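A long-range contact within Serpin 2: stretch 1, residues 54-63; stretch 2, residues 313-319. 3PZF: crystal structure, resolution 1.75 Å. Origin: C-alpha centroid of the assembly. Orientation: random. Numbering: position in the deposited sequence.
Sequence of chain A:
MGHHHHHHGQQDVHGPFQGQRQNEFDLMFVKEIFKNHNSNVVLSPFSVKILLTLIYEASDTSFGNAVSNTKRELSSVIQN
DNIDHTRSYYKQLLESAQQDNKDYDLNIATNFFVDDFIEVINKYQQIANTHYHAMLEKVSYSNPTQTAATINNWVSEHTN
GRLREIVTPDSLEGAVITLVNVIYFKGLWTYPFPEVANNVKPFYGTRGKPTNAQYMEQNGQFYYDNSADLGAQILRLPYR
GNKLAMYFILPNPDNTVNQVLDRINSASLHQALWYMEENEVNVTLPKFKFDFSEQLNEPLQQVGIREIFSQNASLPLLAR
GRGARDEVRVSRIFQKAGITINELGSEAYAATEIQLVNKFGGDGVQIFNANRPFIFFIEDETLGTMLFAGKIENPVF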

# COMPACT_ATOMS: atom_id res chain seq x y z
N LEU A 54 3.98 -11.83 9.68
CA LEU A 54 4.49 -13.18 9.32
C LEU A 54 5.87 -13.42 9.93
O LEU A 54 6.19 -14.52 10.37
CB LEU A 54 4.54 -13.35 7.81
CG LEU A 54 3.16 -13.59 7.17
CD1 LEU A 54 3.22 -13.24 5.69
CD2 LEU A 54 2.67 -15.06 7.38
N ILE A 55 6.68 -12.39 9.94
CA ILE A 55 8.00 -12.51 10.51
C ILE A 55 7.91 -12.69 12.01
O ILE A 55 8.65 -13.50 12.60
CB ILE A 55 8.88 -11.30 10.15
CG1 ILE A 55 9.21 -11.34 8.65
CG2 ILE A 55 10.15 -11.30 10.99
CD1 ILE A 55 9.90 -10.06 8.10
N TYR A 56 6.98 -11.96 12.64
CA TYR A 56 6.66 -12.16 14.06
C TYR A 56 6.26 -13.61 14.36
O TYR A 56 6.78 -14.21 15.29
CB TYR A 56 5.56 -11.18 14.48
CG TYR A 56 5.25 -11.18 15.97
CD1 TYR A 56 6.10 -10.57 16.87
CD2 TYR A 56 4.09 -11.78 16.45
CE1 TYR A 56 5.80 -10.54 18.23
CE2 TYR A 56 3.79 -11.77 17.80
CZ TYR A 56 4.65 -11.15 18.68
OH TYR A 56 4.36 -11.13 20.03
N GLU A 57 5.37 -14.17 13.54
CA GLU A 57 4.92 -15.55 13.70
C GLU A 57 6.09 -16.55 13.57
O GLU A 57 6.10 -17.60 14.23
CB GLU A 57 3.86 -15.87 12.64
CG GLU A 57 2.49 -15.20 12.91
CD GLU A 57 1.52 -16.08 13.70
OE1 GLU A 57 1.97 -17.09 14.35
OE2 GLU A 57 0.31 -15.77 13.67
N ALA A 58 7.07 -16.20 12.74
CA ALA A 58 8.21 -17.10 12.49
C ALA A 58 9.24 -17.03 13.59
O ALA A 58 10.08 -17.92 13.72
CB ALA A 58 8.88 -16.74 11.18
N SER A 59 9.19 -15.97 14.38
CA SER A 59 10.17 -15.77 15.43
C SER A 59 9.83 -16.46 16.73
O SER A 59 8.66 -16.51 17.16
CB SER A 59 10.34 -14.28 15.72
OG SER A 59 11.00 -14.12 16.97
N ASP A 60 10.86 -16.97 17.38
CA ASP A 60 10.73 -17.66 18.66
C ASP A 60 10.09 -16.73 19.69
O ASP A 60 9.26 -17.15 20.50
CB ASP A 60 12.11 -18.06 19.16
CG ASP A 60 12.06 -19.20 20.13
OD1 ASP A 60 11.09 -19.98 20.06
OD2 ASP A 60 12.99 -19.30 20.97
N THR A 61 10.51 -15.48 19.62
CA THR A 61 10.08 -14.43 20.53
C THR A 61 8.57 -14.38 20.75
O THR A 61 8.10 -14.06 21.84
CB THR A 61 10.51 -13.06 19.97
OG1 THR A 61 10.64 -12.13 21.05
CG2 THR A 61 9.50 -12.54 18.95
N SER A 62 7.80 -14.71 19.71
CA SER A 62 6.38 -14.38 19.66
C SER A 62 5.51 -15.09 20.72
O SER A 62 4.32 -14.81 20.81
CB SER A 62 5.84 -14.66 18.25
OG SER A 62 6.12 -16.02 17.93
N PHE A 63 6.07 -15.98 21.52
CA PHE A 63 5.26 -16.58 22.58
C PHE A 63 4.94 -15.56 23.67
O PHE A 63 5.79 -14.74 24.04
CB PHE A 63 5.90 -17.81 23.21
CG PHE A 63 4.95 -18.57 24.09
CD1 PHE A 63 4.75 -18.19 25.40
CD2 PHE A 63 4.22 -19.64 23.59
CE1 PHE A 63 3.86 -18.86 26.19
CE2 PHE A 63 3.32 -20.31 24.38
CZ PHE A 63 3.14 -19.92 25.68
N ALA A 313 18.86 -12.18 14.65
CA ALA A 313 17.55 -12.59 14.16
C ALA A 313 17.54 -14.09 13.87
O ALA A 313 18.53 -14.67 13.47
CB ALA A 313 17.17 -11.81 12.90
N SER A 314 16.38 -14.70 14.06
CA SER A 314 16.17 -16.09 13.74
C SER A 314 14.72 -16.29 13.38
O SER A 314 13.86 -15.46 13.71
CB SER A 314 16.52 -16.97 14.95
OG SER A 314 15.69 -16.62 16.04
N LEU A 315 14.45 -17.39 12.70
CA LEU A 315 13.11 -17.70 12.25
C LEU A 315 12.78 -19.16 12.62
O LEU A 315 12.36 -19.94 11.79
CB LEU A 315 13.03 -17.54 10.73
CG LEU A 315 13.27 -16.14 10.13
CD1 LEU A 315 13.40 -16.31 8.61
CD2 LEU A 315 12.14 -15.17 10.49
N PRO A 316 12.94 -19.50 13.90
CA PRO A 316 12.85 -20.92 14.29
C PRO A 316 11.48 -21.57 14.12
O PRO A 316 11.39 -22.81 14.13
CB PRO A 316 13.22 -20.89 15.78
CG PRO A 316 12.84 -19.48 16.22
CD PRO A 316 13.13 -18.60 15.04
N LEU A 317 10.41 -20.77 14.03
CA LEU A 317 9.09 -21.37 13.85
C LEU A 317 8.73 -21.48 12.36
O LEU A 317 7.72 -22.10 12.00
CB LEU A 317 8.00 -20.60 14.65
CG LEU A 317 8.25 -20.44 16.16
CD1 LEU A 317 7.08 -19.73 16.85
CD2 LEU A 317 8.52 -21.80 16.83
N LEU A 318 9.56 -20.91 11.48
CA LEU A 318 9.38 -21.04 10.03
C LEU A 318 10.35 -22.09 9.50
O LEU A 318 9.98 -22.91 8.70
CB LEU A 318 9.65 -19.70 9.30
CG LEU A 318 9.53 -19.59 7.78
CD1 LEU A 318 9.37 -18.10 7.36
CD2 LEU A 318 10.80 -20.21 7.12
N ALA A 319 11.60 -22.04 9.97
CA ALA A 319 12.67 -22.90 9.47
C ALA A 319 13.09 -23.89 10.53
O ALA A 319 13.49 -23.52 11.63
CB ALA A 319 13.87 -22.05 9.03

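A single carbonyl oxygen at the end of a helix organizes this contact, gathering around itself the backbone of three successive residues more than 250 positions further along the chain. The oxygen is that of Ala58, the last helical residue before Ser59 leaves helical phi/psi, and it accepts the one hydrogen bond between the two stretches: Leu317 N to Ala58 O, 2.9 Å, with an angle of 156° at the hydrogen. Pro316 N lies 3.3 Å from Ala58 O, but a proline nitrogen within a chain carries no hydrogen, so proximity here is not bonding. The CA of Leu315 approaches Ala58 O at 3.4 Å in a CA-H...O contact. The general principle is that carbonyls in the last turn of a helix lack the amide donors that a further turn would supply, and a distant loop can provide one instead.

The same alanine also serves the apolar side of the contact. Its methyl group packs against two leucines, with Ala58 CB 3.7 Å from Leu315 CD2 and 3.6 Å from Leu318 CB. One turn earlier in the helix, Ile55 CG2 extends this patch more loosely, 4.4 Å from Leu315 CD2. The loop that presents these leucines is itself braced, because Leu315 O accepts hydrogen bonds from both Leu318 N and Ala319 N.

At the helix end, the CA-to-CB bond of Leu317 points toward the first stretch, and its CD1 lies 3.5 Å from Glu57 O and 3.6 Å from Ser59 O. Ser59 O is already engaged by Ser62 OG at 2.7 Å and by Ser62 N at 3.2 Å, which ties the 3-10 segment back to the helix end. Asp60, an exposed residue, brings its CB to 3.3 Å from Pro316 CG, a close contact involving a poorly ordered residue.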